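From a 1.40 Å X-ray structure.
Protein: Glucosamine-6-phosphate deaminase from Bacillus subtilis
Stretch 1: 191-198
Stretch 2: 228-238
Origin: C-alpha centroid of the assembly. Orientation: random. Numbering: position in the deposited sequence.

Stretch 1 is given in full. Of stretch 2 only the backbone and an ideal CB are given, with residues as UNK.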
ATOM      1  N   LYS A 191       3.834   9.229   9.432  1.00  6.99           N
ATOM      2  CA  LYS A 191       3.167   9.826  10.582  1.00  8.87           C
ATOM      3  C   LYS A 191       1.915   9.016  10.992  1.00  7.70           C
ATOM      4  O   LYS A 191       1.542   8.990  12.149  1.00  8.75           O
ATOM      5  CB  LYS A 191       2.763  11.265  10.248  1.00 10.59           C
ATOM      6  CG  LYS A 191       3.889  12.281  10.282  1.00 17.78           C
ATOM      7  CD  LYS A 191       3.322  13.727  10.065  1.00 19.12           C
ATOM      8  CE  LYS A 191       4.130  14.832  10.773  1.00 22.76           C
ATOM      9  NZ  LYS A 191       3.708  16.224  10.275  1.00 27.55           N
ATOM     10  N   ARG A 192       1.261   8.393  10.034  1.00  7.36           N
ATOM     11  CA  ARG A 192      -0.034   7.763  10.252  1.00  6.74           C
ATOM     12  C   ARG A 192      -0.171   6.601   9.287  1.00  6.47           C
ATOM     13  O   ARG A 192       0.129   6.772   8.105  1.00  7.86           O
ATOM     14  CB  ARG A 192      -1.175   8.752   9.986  1.00  8.52           C
ATOM     15  CG  ARG A 192      -2.514   8.241  10.328  1.00 10.22           C
ATOM     16  CD  ARG A 192      -3.606   9.251  10.122  1.00 13.50           C
ATOM     17  NE  ARG A 192      -4.874   8.654  10.550  1.00 15.56           N
ATOM     18  CZ  ARG A 192      -6.035   9.280  10.538  1.00 16.41           C
ATOM     19  NH1 ARG A 192      -6.127  10.509  10.086  1.00 18.75           N
ATOM     20  NH2 ARG A 192      -7.109   8.647  10.973  1.00 18.33           N
ATOM     21  N   ILE A 193      -0.627   5.453   9.794  1.00  5.25           N
ATOM     22  CA  ILE A 193      -0.808   4.280   8.955  1.00  6.14           C
ATOM     23  C   ILE A 193      -2.282   3.920   8.873  1.00  4.92           C
ATOM     24  O   ILE A 193      -2.976   3.956   9.885  1.00  5.58           O
ATOM     25  CB  ILE A 193       0.058   3.101   9.454  1.00  7.55           C
ATOM     26  CG1 ILE A 193       1.573   3.470   9.196  1.00 10.52           C
ATOM     27  CG2 ILE A 193      -0.274   1.789   8.727  1.00  7.37           C
ATOM     28  CD1 ILE A 193       2.567   2.620   9.792  1.00 12.18           C
ATOM     29  N   LEU A 194      -2.737   3.593   7.668  1.00  4.83           N
ATOM     30  CA  LEU A 194      -4.109   3.153   7.425  1.00  4.72           C
ATOM     31  C   LEU A 194      -4.021   1.804   6.696  1.00  4.62           C
ATOM     32  O   LEU A 194      -3.650   1.765   5.525  1.00  5.40           O
ATOM     33  CB  LEU A 194      -4.859   4.201   6.587  1.00  5.32           C
ATOM     34  CG  LEU A 194      -6.273   3.810   6.174  1.00  6.65           C
ATOM     35  CD1 LEU A 194      -7.120   3.473   7.376  1.00  8.76           C
ATOM     36  CD2 LEU A 194      -6.917   4.913   5.293  1.00  8.46           C
ATOM     37  N   LEU A 195      -4.310   0.730   7.435  1.00  4.99           N
ATOM     38  CA  LEU A 195      -4.249  -0.640   6.937  1.00  4.62           C
ATOM     39  C   LEU A 195      -5.667  -1.088   6.603  1.00  4.17           C
ATOM     40  O   LEU A 195      -6.558  -1.061   7.446  1.00  5.25           O
ATOM     41  CB  LEU A 195      -3.577  -1.564   7.960  1.00  5.09           C
ATOM     42  CG  LEU A 195      -3.618  -3.053   7.662  1.00  5.52           C
ATOM     43  CD1 LEU A 195      -2.904  -3.399   6.384  1.00  6.66           C
ATOM     44  CD2 LEU A 195      -3.021  -3.806   8.824  1.00  6.32           C
ATOM     45  N   LEU A 196      -5.856  -1.519   5.353  1.00  4.33           N
ATOM     46  CA  LEU A 196      -7.148  -1.940   4.838  1.00  4.88           C
ATOM     47  C   LEU A 196      -7.129  -3.461   4.626  1.00  4.25           C
ATOM     48  O   LEU A 196      -6.227  -3.988   4.008  1.00  5.12           O
ATOM     49  CB  LEU A 196      -7.412  -1.279   3.483  1.00  5.83           C
ATOM     50  CG  LEU A 196      -7.275   0.235   3.450  1.00  7.12           C
ATOM     51  CD1 LEU A 196      -7.532   0.797   2.054  1.00  7.78           C
ATOM     52  CD2 LEU A 196      -8.179   0.876   4.484  1.00  6.65           C
ATOM     53  N   ILE A 197      -8.180  -4.127   5.085  1.00  3.83           N
ATOM     54  CA  ILE A 197      -8.256  -5.581   5.016  1.00  5.18           C
ATOM     55  C   ILE A 197      -9.670  -6.000   4.673  1.00  5.21           C
ATOM     56  O   ILE A 197     -10.613  -5.723   5.438  1.00  5.93           O
ATOM     57  CB  ILE A 197      -7.812  -6.275   6.306  1.00  5.42           C
ATOM     58  CG1 ILE A 197      -6.509  -5.694   6.849  1.00  5.79           C
ATOM     59  CG2 ILE A 197      -7.602  -7.774   5.991  1.00  5.20           C
ATOM     60  CD1 ILE A 197      -6.026  -6.294   8.160  1.00  6.03           C
ATOM     61  N   SER A 198      -9.792  -6.744   3.573  1.00  6.13           N
ATOM     62  CA  SER A 198     -11.097  -7.152   3.064  1.00  6.94           C
ATOM     63  C   SER A 198     -11.092  -8.596   2.561  1.00  7.37           C
ATOM     64  O   SER A 198     -10.190  -9.020   1.869  1.00  7.56           O
ATOM     65  CB  SER A 198     -11.528  -6.228   1.889  1.00  7.80           C
ATOM     66  OG  SER A 198     -12.731  -6.677   1.298  1.00 10.69           O
ATOM     67  N   UNK A 228       0.291   5.443  15.596  1.00  7.14           N
ATOM     68  CA  UNK A 228      -0.960   5.920  14.952  1.00  6.90           C
ATOM     69  C   UNK A 228      -1.330   5.027  13.766  1.00  6.70           C
ATOM     70  O   UNK A 228      -1.095   5.364  12.603  1.00  6.83           O
ATOM     71  CB  UNK A 228      -0.809   7.369  14.484  1.00  6.90           C
ATOM     72  N   UNK A 229      -1.887   3.871  14.097  1.00  6.91           N
ATOM     73  CA  UNK A 229      -2.307   2.878  13.122  1.00  7.39           C
ATOM     74  C   UNK A 229      -3.800   2.676  13.220  1.00  6.19           C
ATOM     75  O   UNK A 229      -4.322   2.374  14.296  1.00  6.77           O
ATOM     76  CB  UNK A 229      -1.569   1.554  13.329  1.00  7.39           C
ATOM     77  N   UNK A 230      -4.496   2.792  12.086  1.00  5.94           N
ATOM     78  CA  UNK A 230      -5.905   2.475  12.004  1.00  6.35           C
ATOM     79  C   UNK A 230      -6.015   1.286  11.063  1.00  6.02           C
ATOM     80  O   UNK A 230      -5.454   1.288   9.984  1.00  7.11           O
ATOM     81  CB  UNK A 230      -6.736   3.667  11.526  1.00  6.35           C
ATOM     82  N   UNK A 231      -6.791   0.287  11.468  1.00  5.29           N
ATOM     83  CA  UNK A 231      -6.986  -0.934  10.685  1.00  5.41           C
ATOM     84  C   UNK A 231      -8.472  -1.076  10.410  1.00  5.90           C
ATOM     85  O   UNK A 231      -9.272  -1.201  11.355  1.00  7.10           O
ATOM     86  CB  UNK A 231      -6.439  -2.165  11.411  1.00  5.41           C
ATOM     87  N   UNK A 232      -8.836  -1.070   9.126  1.00  5.78           N
ATOM     88  CA  UNK A 232     -10.219  -1.229   8.714  1.00  5.56           C
ATOM     89  C   UNK A 232     -10.386  -2.646   8.221  1.00  6.01           C
ATOM     90  O   UNK A 232      -9.637  -3.077   7.338  1.00  6.99           O
ATOM     91  CB  UNK A 232     -10.613  -0.214   7.639  1.00  5.56           C
ATOM     92  N   UNK A 233     -11.361  -3.379   8.790  1.00  6.33           N
ATOM     93  CA  UNK A 233     -11.521  -4.803   8.473  1.00  7.24           C
ATOM     94  C   UNK A 233     -12.981  -5.048   8.164  1.00  7.56           C
ATOM     95  O   UNK A 233     -13.824  -4.752   9.003  1.00  8.59           O
ATOM     96  CB  UNK A 233     -11.046  -5.698   9.620  1.00  7.24           C
ATOM     97  N   UNK A 234     -13.281  -5.581   6.988  1.00  7.51           N
ATOM     98  CA  UNK A 234     -14.672  -5.923   6.697  1.00  7.52           C
ATOM     99  C   UNK A 234     -15.090  -7.239   7.350  1.00  8.77           C
ATOM    100  O   UNK A 234     -14.281  -7.932   7.953  1.00  9.14           O
ATOM    101  CB  UNK A 234     -14.884  -6.007   5.184  1.00  7.52           C
ATOM    102  N   UNK A 235     -16.384  -7.560   7.292  1.00  9.63           N
ATOM    103  CA  UNK A 235     -16.952  -8.697   8.049  1.00 11.19           C
ATOM    104  C   UNK A 235     -16.291 -10.005   7.655  1.00 10.98           C
ATOM    105  O   UNK A 235     -15.954 -10.830   8.481  1.00 12.22           O
ATOM    106  CB  UNK A 235     -18.462  -8.796   7.822  1.00 11.19           C
ATOM    107  N   UNK A 236     -16.060 -10.195   6.381  1.00 10.71           N
ATOM    108  CA  UNK A 236     -15.468 -11.418   5.898  1.00 11.36           C
ATOM    109  C   UNK A 236     -14.031 -11.575   6.397  1.00 10.74           C
ATOM    110  O   UNK A 236     -13.582 -12.665   6.749  1.00 12.67           O
ATOM    111  CB  UNK A 236     -15.509 -11.452   4.369  1.00 11.36           C
ATOM    112  N   UNK A 237     -13.298 -10.477   6.428  1.00  9.40           N
ATOM    113  CA  UNK A 237     -11.929 -10.514   6.916  1.00  8.80           C
ATOM    114  C   UNK A 237     -11.845 -10.707   8.423  1.00  9.00           C
ATOM    115  O   UNK A 237     -10.817 -11.169   8.903  1.00  8.20           O
ATOM    116  CB  UNK A 237     -11.204  -9.225   6.522  1.00  8.80           C
ATOM    117  N   UNK A 238     -12.918 -10.366   9.140  1.00  8.36           N
ATOM    118  CA  UNK A 238     -12.959 -10.439  10.606  1.00  8.93           C
ATOM    119  C   UNK A 238     -13.447 -11.780  11.140  1.00 10.24           C
ATOM    120  O   UNK A 238     -13.505 -11.958  12.349  1.00 11.13           O
ATOM    121  CB  UNK A 238     -13.860  -9.328  11.150  1.00  8.93           C
TER

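The strand that begins at 229 runs parallel to strand 193-197, the axes 4.8 Å apart at closest. Position 228 gives its carbonyl to Ile193 N (N to O 2.8 Å), 230 and 232 each donate and accept, and 234 donates to Ile197 O.

At 228, CA-to-CB points toward stretch 1, with the ideal CB 3.7 Å from Lys191 O and the guanidinium of Arg192 not far off. An acidic or small polar residue would suit. It is Asp228. Its charge sits near Arg192 without a salt bridge: Arg192 NE lies 4.2 Å from Asp228 OD1, which is well out of the guanidinium plane. Water 1 donates to Lys191 O and Asp228 OD2; water 2 accepts from Arg192 NE and also bonds Asp228 OD1, so it connects Asp228 to Arg192.

Position 229 has extended angles and sends its CB to the face carrying Ile193 and Leu195. A beta-branched or other apolar residue fits. Val229 brings CG2 within 4.1 Å of Ile193 CB.

At 230 the CB lies on the Leu194 face, 4.2 Å from Leu194 CD1 and 5.0 Å from Arg192 NH2, so valine, threonine or serine are plausible. Thr230 serves both neighbours: CG2 packs 4.0 Å from Leu194 CD1, while OG1 lies at the guanidinium edge and reaches Arg192 NE through water 2 and Arg192 NH2 through water 3, whose bond to NH2 is weak.

Position 231 returns to the Leu195 face, with Ile197 CD1 5.3 Å from the ideal CB; valine, isoleucine or leucine would do. Val231 CG1 touches both, at 3.8 Å from Ile197 CD1 and 4.0 Å from Leu195 CD2.

At 232, Leu196 CD2 and Leu194 CD1 offer a broad apolar surface, inviting leucine, isoleucine or methionine. Leu232 places CD1 3.7 Å from Leu196 CD2 and CG 4.0 Å from Leu194 CD1.

Position 233 shares a face with Ile197 and wants an apolar residue. The side chain of Ile233 packs lightly, CG1 4.3 Å from Ile197 CD1.

At 234 the CB points sideways, yet Ser198 offers a hydroxyl nearby, so an acceptor such as aspartate or asparagine suits. Asp234 OD2 takes a 2.6 Å hydrogen bond from Ser198 OG, while OD1 accepts from the backbone N of 237.

Positions 235 and 236 have no contact and are free to be polar: Arg235 and Glu236.

At 237 the CB points toward stretch 1, 3.7 Å from Ile197 O, favouring a small residue. Ala237 CB also meets Ile197 CG2 at 3.9 Å.

At 238 the CB points sideways into space stretch 1 leaves empty, so many residues would suit; it is Ala238.

Stretch 2, residues 228-238: DVTVLIDREAA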
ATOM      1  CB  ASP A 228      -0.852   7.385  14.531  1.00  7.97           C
ATOM      2  CG  ASP A 228      -2.201   7.974  14.095  1.00  8.67           C
ATOM      3  OD1 ASP A 228      -3.179   7.230  14.062  1.00 10.22           O
ATOM      4  OD2 ASP A 228      -2.266   9.200  13.802  1.00 13.06           O
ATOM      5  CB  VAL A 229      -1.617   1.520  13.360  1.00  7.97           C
ATOM      6  CG1 VAL A 229      -2.059   0.492  12.336  1.00  8.13           C
ATOM      7  CG2 VAL A 229      -0.119   1.671  13.322  1.00  9.48           C
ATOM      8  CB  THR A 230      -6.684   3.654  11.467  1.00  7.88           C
ATOM      9  OG1 THR A 230      -6.539   4.745  12.365  1.00 10.09           O
ATOM     10  CG2 THR A 230      -8.170   3.367  11.249  1.00  9.81           C
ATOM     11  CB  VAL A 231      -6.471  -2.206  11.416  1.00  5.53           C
ATOM     12  CG1 VAL A 231      -6.588  -3.389  10.500  1.00  7.15           C
ATOM     13  CG2 VAL A 231      -5.069  -2.033  11.960  1.00  7.31           C
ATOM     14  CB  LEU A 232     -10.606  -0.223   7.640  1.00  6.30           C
ATOM     15  CG  LEU A 232     -10.393   1.243   7.965  1.00  8.20           C
ATOM     16  CD1 LEU A 232     -10.853   2.069   6.756  1.00  9.58           C
ATOM     17  CD2 LEU A 232     -11.059   1.688   9.227  1.00  9.30           C
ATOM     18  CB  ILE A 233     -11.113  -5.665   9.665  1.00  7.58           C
ATOM     19  CG1 ILE A 233      -9.692  -5.284  10.163  1.00  7.49           C
ATOM     20  CG2 ILE A 233     -11.137  -7.134   9.308  1.00  9.90           C
ATOM     21  CD1 ILE A 233      -9.222  -5.966  11.459  1.00 10.88           C
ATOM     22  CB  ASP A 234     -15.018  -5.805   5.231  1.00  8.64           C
ATOM     23  CG  ASP A 234     -14.450  -6.883   4.363  1.00  9.04           C
ATOM     24  OD1 ASP A 234     -13.925  -7.916   4.853  1.00  9.08           O
ATOM     25  OD2 ASP A 234     -14.579  -6.706   3.130  1.00 11.90           O
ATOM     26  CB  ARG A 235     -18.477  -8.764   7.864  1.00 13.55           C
ATOM     27  CG  ARG A 235     -19.158  -7.546   8.366  1.00 19.18           C
ATOM     28  CD  ARG A 235     -19.153  -7.408   9.865  1.00 29.08           C
ATOM     29  NE  ARG A 235     -19.350  -6.016  10.273  1.00 31.89           N
ATOM     30  CZ  ARG A 235     -19.573  -5.605  11.518  1.00 34.82           C
ATOM     31  NH1 ARG A 235     -19.735  -4.302  11.755  1.00 35.29           N
ATOM     32  NH2 ARG A 235     -19.615  -6.475  12.526  1.00 36.67           N
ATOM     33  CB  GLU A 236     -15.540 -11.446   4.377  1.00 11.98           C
ATOM     34  CG  GLU A 236     -16.963 -11.693   3.830  1.00 13.92           C
ATOM     35  CD  GLU A 236     -17.931 -10.550   4.087  1.00 19.64           C
ATOM     36  OE1 GLU A 236     -17.505  -9.370   4.027  1.00 22.41           O
ATOM     37  OE2 GLU A 236     -19.144 -10.820   4.348  1.00 26.26           O
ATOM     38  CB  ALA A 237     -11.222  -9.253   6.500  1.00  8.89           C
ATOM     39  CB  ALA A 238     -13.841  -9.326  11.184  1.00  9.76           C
TER
HETATM   40  O   HOH W   1       0.044  10.724  13.630  1.00 14.63           O
HETATM   41  O   HOH W   2      -4.163   5.963  11.772  1.00 11.00           O
HETATM   42  O   HOH W   3      -8.137   6.827  12.877  1.00 23.66           O
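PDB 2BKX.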